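Local coordinates for ZT_dimer domain-containing protein (Thermotoga maritima, PDB 6VDA) that is the cytoplasmic C-terminal domain of a CzcD-type cation diffusion facilitator, binds zinc, and probably serves the transport of metal cations across the membrane, at residues A[8-11]-A[12-16]. Residues are numbered along the deposited sequence; the frame is centred on the assembly and turned at random.
Sequences ELDM and YDDIF
The Y12 ring lies one turn along helix 6-19 from E8, whose carbonyl O approaches it obliquely, 3.2 Å from Y12 CD2, as does the M11 carbonyl carbon. With CG set anti to its own carbonyl carbon (chi1 -79°), the ring leans back toward that preceding turn. E8 runs alongside it, extended beyond CG and pointing the same way, its carboxylate plane turned 40° from the ring and OE1 4.1 Å from Y12 CE2. On the buried side M11 bends at chi2 and chi3 and crosses I15: M11 CG sits 3.8 Å from I15 CD1, while M11 SD lies 4.0 Å from both I15 CD1 and CG1. This pair faces the sheet, M11 reaching I33 and Y40, I15 reaching I42 and M44, and Y12 adds V31 and I33. Three backbone hydrogen bonds carry the turn, D13 N to L9 O, D14 N to D10 O and I15 N to M11 O, the last at 3.0 Å. On the side toward R71 and R72, the carboxylate planes of D10 and D14 stand 62° apart, with D10 OD2 4.2 Å from D14 OD2. D14 OD1 also comes within 2.9 Å of D10 O, two acceptors with no bond between them. The helix is amphipathic: M11 and I15 pack it on the three-stranded sheet of the dimerisation domain of the zinc transporter family, while acids occupy another side. There the D10 and D14 carboxylates would repel each other, an effect that their long, weak ion pairs to R72 NH2 may partly relieve.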
loop_
_atom_site.group_PDB
_atom_site.type_symbol
_atom_site.label_atom_id
_atom_site.label_comp_id
_atom_site.label_asym_id
_atom_site.label_seq_id
_atom_site.Cartn_x
_atom_site.Cartn_y
_atom_site.Cartn_z
ATOM N N GLU A 8 -7.830 23.818 -2.040
ATOM C CA GLU A 8 -7.315 22.588 -1.375
ATOM C C GLU A 8 -8.450 21.893 -0.598
ATOM O O GLU A 8 -8.375 20.665 -0.434
ATOM C CB GLU A 8 -6.134 22.964 -0.477
ATOM C CG GLU A 8 -5.289 21.787 -0.032
ATOM C CD GLU A 8 -4.158 22.164 0.910
ATOM O OE1 GLU A 8 -3.653 21.266 1.612
ATOM O OE2 GLU A 8 -3.784 23.356 0.937
ATOM N N LEU A 9 -9.470 22.649 -0.172
ATOM C CA LEU A 9 -10.648 22.159 0.598
ATOM C C LEU A 9 -11.649 21.480 -0.334
ATOM O O LEU A 9 -12.088 20.367 0.017
ATOM C CB LEU A 9 -11.302 23.353 1.301
ATOM C CG LEU A 9 -12.345 22.999 2.358
ATOM C CD1 LEU A 9 -11.674 22.405 3.588
ATOM C CD2 LEU A 9 -13.175 24.220 2.723
ATOM N N ASP A 10 -12.013 22.146 -1.441
ATOM C CA ASP A 10 -12.936 21.626 -2.478
ATOM C C ASP A 10 -12.532 20.171 -2.769
ATOM O O ASP A 10 -13.408 19.297 -2.771
ATOM C CB ASP A 10 -12.942 22.481 -3.750
ATOM C CG ASP A 10 -14.319 22.524 -4.403
ATOM O OD1 ASP A 10 -15.253 23.073 -3.765
ATOM O OD2 ASP A 10 -14.463 21.922 -5.526
ATOM N N MET A 11 -11.230 19.926 -2.940
ATOM C CA MET A 11 -10.678 18.600 -3.337
ATOM C C MET A 11 -10.911 17.564 -2.228
ATOM O O MET A 11 -11.421 16.470 -2.564
ATOM C CB MET A 11 -9.178 18.678 -3.641
ATOM C CG MET A 11 -8.538 17.314 -3.877
ATOM S SD MET A 11 -9.279 16.400 -5.250
ATOM C CE MET A 11 -8.350 17.114 -6.608
ATOM N N TYR A 12 -10.529 17.864 -0.975
ATOM C CA TYR A 12 -10.730 16.946 0.184
ATOM C C TYR A 12 -12.224 16.640 0.289
ATOM O O TYR A 12 -12.559 15.478 0.546
ATOM C CB TYR A 12 -10.158 17.499 1.499
ATOM C CG TYR A 12 -8.664 17.352 1.642
ATOM C CD1 TYR A 12 -8.063 16.104 1.652
ATOM C CD2 TYR A 12 -7.838 18.459 1.757
ATOM C CE1 TYR A 12 -6.690 15.957 1.767
ATOM C CE2 TYR A 12 -6.460 18.332 1.873
ATOM C CZ TYR A 12 -5.882 17.074 1.886
ATOM O OH TYR A 12 -4.527 16.933 2.001
ATOM N N ASP A 13 -13.078 17.641 0.045
ATOM C CA ASP A 13 -14.559 17.510 0.112
ATOM C C ASP A 13 -14.993 16.442 -0.897
ATOM O O ASP A 13 -15.713 15.523 -0.486
ATOM C CB ASP A 13 -15.268 18.857 -0.091
ATOM C CG ASP A 13 -15.230 19.783 1.118
ATOM O OD1 ASP A 13 -15.033 19.286 2.241
ATOM O OD2 ASP A 13 -15.408 21.003 0.935
ATOM N N ASP A 14 -14.522 16.529 -2.146
ATOM C CA ASP A 14 -14.889 15.602 -3.257
ATOM C C ASP A 14 -14.383 14.180 -2.960
ATOM O O ASP A 14 -15.121 13.225 -3.252
ATOM C CB ASP A 14 -14.373 16.122 -4.605
ATOM C CG ASP A 14 -14.994 17.449 -5.016
ATOM O OD1 ASP A 14 -15.641 18.087 -4.158
ATOM O OD2 ASP A 14 -14.832 17.839 -6.187
ATOM N N ILE A 15 -13.169 14.039 -2.417
ATOM C CA ILE A 15 -12.553 12.723 -2.064
ATOM C C ILE A 15 -13.440 12.053 -1.008
ATOM O O ILE A 15 -13.944 10.949 -1.262
ATOM C CB ILE A 15 -11.107 12.895 -1.556
ATOM C CG1 ILE A 15 -10.178 13.468 -2.631
ATOM C CG2 ILE A 15 -10.576 11.586 -0.989
ATOM C CD1 ILE A 15 -8.876 14.017 -2.089
ATOM N N PHE A 16 -13.638 12.722 0.131
ATOM C CA PHE A 16 -14.479 12.225 1.252
ATOM C C PHE A 16 -15.907 11.991 0.748
ATOM O O PHE A 16 -16.547 11.038 1.211
ATOM C CB PHE A 16 -14.397 13.170 2.453
ATOM C CG PHE A 16 -13.216 12.909 3.350
ATOM C CD1 PHE A 16 -13.265 11.904 4.304
ATOM C CD2 PHE A 16 -12.050 13.643 3.226
ATOM C CE1 PHE A 16 -12.179 11.657 5.129
ATOM C CE2 PHE A 16 -10.960 13.390 4.047
ATOM C CZ PHE A 16 -11.029 12.402 5.001
#